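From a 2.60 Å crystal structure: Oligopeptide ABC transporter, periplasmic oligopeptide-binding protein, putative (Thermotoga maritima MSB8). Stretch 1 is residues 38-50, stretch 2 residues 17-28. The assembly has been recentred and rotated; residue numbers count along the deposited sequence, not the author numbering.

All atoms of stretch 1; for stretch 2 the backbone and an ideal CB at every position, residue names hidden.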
# COMPACT_ATOMS: atom_id res chain seq x y z
N PRO A 38 3.01 -23.57 -30.00
CA PRO A 38 4.31 -22.93 -29.79
C PRO A 38 4.17 -21.50 -29.25
O PRO A 38 3.11 -20.89 -29.38
CB PRO A 38 4.94 -22.94 -31.18
CG PRO A 38 3.79 -22.99 -32.14
CD PRO A 38 2.62 -23.60 -31.42
N VAL A 39 5.24 -20.99 -28.64
CA VAL A 39 5.21 -19.70 -27.96
C VAL A 39 4.64 -18.55 -28.82
O VAL A 39 3.91 -17.69 -28.32
CB VAL A 39 6.60 -19.33 -27.37
CG1 VAL A 39 7.68 -19.29 -28.45
CG2 VAL A 39 6.55 -18.02 -26.61
N GLU A 40 4.94 -18.57 -30.12
CA GLU A 40 4.48 -17.53 -31.05
C GLU A 40 2.96 -17.45 -31.06
O GLU A 40 2.38 -16.36 -31.18
CB GLU A 40 4.97 -17.82 -32.48
CG GLU A 40 6.47 -17.65 -32.69
CD GLU A 40 7.30 -18.84 -32.23
OE1 GLU A 40 6.75 -19.97 -32.12
OE2 GLU A 40 8.52 -18.64 -32.00
N GLN A 41 2.33 -18.62 -30.96
CA GLN A 41 0.88 -18.75 -30.92
C GLN A 41 0.30 -18.48 -29.52
O GLN A 41 -0.76 -17.86 -29.39
CB GLN A 41 0.49 -20.14 -31.38
CG GLN A 41 -1.01 -20.37 -31.45
CD GLN A 41 -1.36 -21.73 -32.01
OE1 GLN A 41 -0.60 -22.32 -32.81
NE2 GLN A 41 -2.52 -22.26 -31.60
N ARG A 42 1.00 -18.97 -28.49
CA ARG A 42 0.60 -18.78 -27.09
C ARG A 42 0.56 -17.31 -26.68
O ARG A 42 -0.37 -16.87 -26.00
CB ARG A 42 1.58 -19.47 -26.16
CG ARG A 42 1.37 -20.95 -25.94
CD ARG A 42 2.35 -21.42 -24.88
NE ARG A 42 3.51 -22.03 -25.50
CZ ARG A 42 4.77 -21.90 -25.13
NH1 ARG A 42 5.15 -21.14 -24.11
NH2 ARG A 42 5.69 -22.54 -25.82
N LEU A 43 1.59 -16.56 -27.05
CA LEU A 43 1.67 -15.13 -26.74
C LEU A 43 0.61 -14.31 -27.49
O LEU A 43 0.13 -14.73 -28.53
CB LEU A 43 3.05 -14.57 -27.10
CG LEU A 43 4.22 -15.05 -26.25
CD1 LEU A 43 5.52 -14.79 -26.99
CD2 LEU A 43 4.23 -14.35 -24.90
N PRO A 44 0.25 -13.14 -26.95
CA PRO A 44 -0.61 -12.24 -27.71
C PRO A 44 0.14 -11.62 -28.89
O PRO A 44 1.32 -11.88 -29.07
CB PRO A 44 -0.99 -11.18 -26.69
CG PRO A 44 0.16 -11.15 -25.75
CD PRO A 44 0.64 -12.56 -25.65
N GLU A 45 -0.56 -10.80 -29.67
CA GLU A 45 0.06 -10.13 -30.81
C GLU A 45 1.03 -9.07 -30.31
O GLU A 45 2.07 -8.87 -30.90
CB GLU A 45 -1.00 -9.50 -31.71
CG GLU A 45 -1.75 -10.52 -32.55
CD GLU A 45 -2.82 -9.90 -33.45
OE1 GLU A 45 -2.98 -8.65 -33.46
OE2 GLU A 45 -3.50 -10.68 -34.15
N GLU A 46 0.68 -8.41 -29.22
CA GLU A 46 1.50 -7.36 -28.65
C GLU A 46 1.67 -7.60 -27.13
O GLU A 46 0.95 -7.00 -26.32
CB GLU A 46 0.86 -5.99 -28.91
CG GLU A 46 0.68 -5.64 -30.39
CD GLU A 46 0.35 -4.17 -30.60
OE1 GLU A 46 1.21 -3.42 -31.11
OE2 GLU A 46 -0.77 -3.75 -30.24
N PRO A 47 2.61 -8.48 -26.75
CA PRO A 47 2.85 -8.74 -25.33
C PRO A 47 3.39 -7.53 -24.59
O PRO A 47 3.98 -6.65 -25.21
CB PRO A 47 3.91 -9.85 -25.35
CG PRO A 47 4.60 -9.69 -26.66
CD PRO A 47 3.51 -9.27 -27.61
N LEU A 48 3.19 -7.47 -23.29
CA LEU A 48 3.85 -6.48 -22.46
C LEU A 48 5.34 -6.74 -22.51
O LEU A 48 5.77 -7.88 -22.61
CB LEU A 48 3.31 -6.53 -21.02
CG LEU A 48 4.00 -5.64 -19.99
CD1 LEU A 48 3.85 -4.16 -20.32
CD2 LEU A 48 3.43 -5.91 -18.60
N VAL A 49 6.13 -5.67 -22.49
CA VAL A 49 7.58 -5.79 -22.57
C VAL A 49 8.15 -5.29 -21.26
O VAL A 49 7.84 -4.18 -20.83
CB VAL A 49 8.16 -4.98 -23.74
CG1 VAL A 49 9.67 -5.15 -23.82
CG2 VAL A 49 7.51 -5.42 -25.05
N VAL A 50 8.98 -6.12 -20.63
CA VAL A 50 9.45 -5.85 -19.29
C VAL A 50 10.95 -5.68 -19.29
O VAL A 50 11.66 -6.53 -19.80
CB VAL A 50 9.03 -6.99 -18.36
CG1 VAL A 50 9.60 -6.81 -16.96
CG2 VAL A 50 7.52 -7.04 -18.32
N UNK A 17 14.78 -3.75 -31.50
CA UNK A 17 13.65 -4.57 -31.88
C UNK A 17 13.71 -5.88 -31.13
O UNK A 17 14.79 -6.43 -30.90
CB UNK A 17 13.62 -4.81 -33.39
N UNK A 18 12.54 -6.39 -30.76
CA UNK A 18 12.40 -7.76 -30.33
C UNK A 18 12.00 -8.53 -31.58
O UNK A 18 10.90 -8.34 -32.09
CB UNK A 18 11.38 -7.91 -29.20
N UNK A 19 12.91 -9.37 -32.06
CA UNK A 19 12.73 -10.02 -33.37
C UNK A 19 12.34 -11.50 -33.28
O UNK A 19 12.06 -12.14 -34.30
CB UNK A 19 14.02 -9.89 -34.18
N UNK A 20 12.28 -12.03 -32.06
CA UNK A 20 12.22 -13.47 -31.85
C UNK A 20 11.68 -13.71 -30.45
O UNK A 20 12.02 -12.96 -29.52
CB UNK A 20 13.59 -14.13 -32.04
N UNK A 21 10.85 -14.74 -30.28
CA UNK A 21 10.34 -15.09 -28.95
C UNK A 21 10.95 -16.38 -28.46
O UNK A 21 11.20 -17.30 -29.25
CB UNK A 21 8.81 -15.21 -28.97
N UNK A 22 11.17 -16.45 -27.15
CA UNK A 22 11.78 -17.61 -26.52
C UNK A 22 10.92 -18.09 -25.37
O UNK A 22 10.05 -17.36 -24.90
CB UNK A 22 13.19 -17.28 -26.03
N UNK A 23 11.16 -19.31 -24.91
CA UNK A 23 10.32 -19.94 -23.89
C UNK A 23 11.15 -20.81 -22.99
O UNK A 23 12.26 -21.18 -23.35
CB UNK A 23 9.20 -20.77 -24.53
N UNK A 24 10.61 -21.15 -21.83
CA UNK A 24 11.33 -22.03 -20.91
C UNK A 24 11.46 -23.42 -21.52
O UNK A 24 10.53 -23.88 -22.16
CB UNK A 24 10.62 -22.10 -19.56
N UNK A 25 12.62 -24.08 -21.33
CA UNK A 25 12.80 -25.44 -21.85
C UNK A 25 11.63 -26.38 -21.55
O UNK A 25 11.17 -27.08 -22.46
CB UNK A 25 14.08 -26.04 -21.27
N UNK A 26 11.14 -26.39 -20.32
CA UNK A 26 10.02 -27.25 -19.96
C UNK A 26 8.81 -27.04 -20.88
O UNK A 26 8.06 -27.97 -21.14
CB UNK A 26 9.62 -27.00 -18.51
N UNK A 27 8.62 -25.82 -21.36
CA UNK A 27 7.53 -25.55 -22.31
C UNK A 27 7.88 -26.05 -23.71
O UNK A 27 7.01 -26.54 -24.42
CB UNK A 27 7.22 -24.05 -22.35
N UNK A 28 9.15 -25.92 -24.10
CA UNK A 28 9.60 -26.42 -25.40
C UNK A 28 9.40 -27.92 -25.49
O UNK A 28 9.02 -28.43 -26.54
CB UNK A 28 11.07 -26.07 -25.64

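Position 17 lies beyond the reach of stretch 1, so the visible atoms set no preference there; the deposited residue is Lys17, which makes no contact with stretch 1.

At position 18 the CA-to-CB bond points toward stretch 1, yet the ideal CB has nothing of it within 5.5 Å. A side chain must therefore be fairly long to touch anything, and the methyl groups of Val49 favour an apolar one, such as leucine, isoleucine or methionine. The residue is Ile18, whose chi1 m, chi2 t conformation carries CD1 to 3.8 Å from Val49 CG1.

Positions 19 and 20 are permissive: the first is out of reach and the second directs its CB away. They hold Thr19 and Glu20, neither of which touches stretch 1.

Position 21 is the most closely engaged so far. Its CB points toward stretch 1, and the ideal CB stands 3.9 Å from Leu43 CD1 and 4.3 Å from Val39 CG1, while Pro47 lies farther along the same surface. A long, largely apolar side chain suits this ground; phenylalanine, tyrosine, leucine or methionine could all be considered. The deposited residue is Tyr21, which has the largest area covered across the contact. Its ring lies beneath Leu43 in a CH-pi contact, with Leu43 CD1 3.7 Å from the ring centroid and over one face. The far end of the ring reaches Pro47, with Tyr21 OH 3.5 Å from Pro47 CG. The backbone contributes as well: water 1 accepts from Tyr21 N (2.9 Å) and donates to Glu40 OE2 (2.9 Å), linking the two stretches without a direct hydrogen bond.

Position 22, in an extended backbone, turns its CB away, so many residues would fit. It is His22, and its carbonyl rather than its ring meets stretch 1, with His22 O 4.0 Å from Val39 CG2.

At position 23 the CB again points toward stretch 1, and the ideal CB is 4.1 Å from both Arg42 NH1 and Val39 CB. The nearby guanidinium favours an acidic side chain, aspartate or glutamate, although a neutral acceptor such as glutamine is also conceivable. The residue is Glu23, which forms a salt bridge with Arg42 at the edge of the guanidinium. The modelled separation of Glu23 OE1 and Arg42 NH2, 2.2 Å, is too short, so their exact placement is uncertain. Water 2 donates to Glu23 OE1 (2.9 Å) and accepts from Val39 N (3.0 Å).

Position 24 points sideways, with nothing of stretch 1 near its ideal CB; just before a helix, it would suit serine, threonine, aspartate or asparagine. Positions 25 and 26 are out of reach and open to many residues, proline being well tolerated at 25, in the first turn with phi -47°. The residues are Ser24, whose side chain makes no capping bond, Pro25 and Met26.

Position 27 points toward stretch 1, its ideal CB 4.0 Å from Arg42 NH1. An acceptor or an apolar side chain packing beside the arginine would be reasonable. Leu27 takes the latter course, with CD1 3.3 Å from Arg42 NH1.

Position 28 points sideways, with no demand from stretch 1, and many side chains would suit; Thr28 uses OG1 to donate a 2.6 Å hydrogen bond to Glu23 OE2, within the stretch.

Stretch 2 17-28: KITEYHESPMLT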
# COMPACT_ATOMS: atom_id res chain seq x y z
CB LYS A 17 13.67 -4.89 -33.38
CG LYS A 17 13.38 -3.73 -34.30
CD LYS A 17 13.45 -4.17 -35.76
CE LYS A 17 13.51 -2.99 -36.72
NZ LYS A 17 12.25 -2.19 -36.72
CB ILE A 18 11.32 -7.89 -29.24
CG1 ILE A 18 11.73 -7.12 -27.99
CG2 ILE A 18 11.10 -9.35 -28.88
CD1 ILE A 18 10.56 -6.74 -27.12
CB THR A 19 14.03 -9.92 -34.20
OG1 THR A 19 15.09 -10.64 -33.56
CG2 THR A 19 14.45 -8.46 -34.38
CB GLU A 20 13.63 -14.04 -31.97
CG GLU A 20 13.76 -15.31 -32.77
CD GLU A 20 15.20 -15.83 -32.78
OE1 GLU A 20 16.14 -15.00 -32.80
OE2 GLU A 20 15.38 -17.06 -32.78
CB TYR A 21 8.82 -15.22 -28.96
CG TYR A 21 8.09 -13.93 -29.18
CD1 TYR A 21 8.39 -12.81 -28.43
CD2 TYR A 21 7.07 -13.85 -30.13
CE1 TYR A 21 7.71 -11.63 -28.63
CE2 TYR A 21 6.37 -12.66 -30.33
CZ TYR A 21 6.71 -11.56 -29.58
OH TYR A 21 6.04 -10.37 -29.75
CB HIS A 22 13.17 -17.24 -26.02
CG HIS A 22 14.05 -16.68 -27.08
ND1 HIS A 22 14.66 -17.46 -28.04
CD2 HIS A 22 14.41 -15.40 -27.37
CE1 HIS A 22 15.36 -16.70 -28.86
NE2 HIS A 22 15.22 -15.44 -28.47
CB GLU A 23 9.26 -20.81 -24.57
CG GLU A 23 9.82 -22.13 -25.12
CD GLU A 23 8.95 -22.75 -26.20
OE1 GLU A 23 7.80 -22.32 -26.33
OE2 GLU A 23 9.42 -23.66 -26.92
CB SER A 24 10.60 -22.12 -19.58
OG SER A 24 11.38 -22.85 -18.64
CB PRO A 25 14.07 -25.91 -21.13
CG PRO A 25 14.85 -24.66 -20.90
CD PRO A 25 13.85 -23.56 -20.70
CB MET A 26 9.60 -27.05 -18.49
CG MET A 26 8.93 -25.71 -18.18
SD MET A 26 8.15 -25.64 -16.56
CE MET A 26 6.54 -26.33 -16.91
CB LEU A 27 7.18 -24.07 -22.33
CG LEU A 27 6.68 -23.49 -21.01
CD1 LEU A 27 6.34 -22.02 -21.17
CD2 LEU A 27 5.45 -24.24 -20.50
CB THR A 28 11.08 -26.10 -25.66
OG1 THR A 28 11.30 -24.70 -25.54
CG2 THR A 28 11.48 -26.55 -27.06
O HOH W 1 9.98 -16.24 -32.62
O HOH W 2 7.54 -22.90 -29.11
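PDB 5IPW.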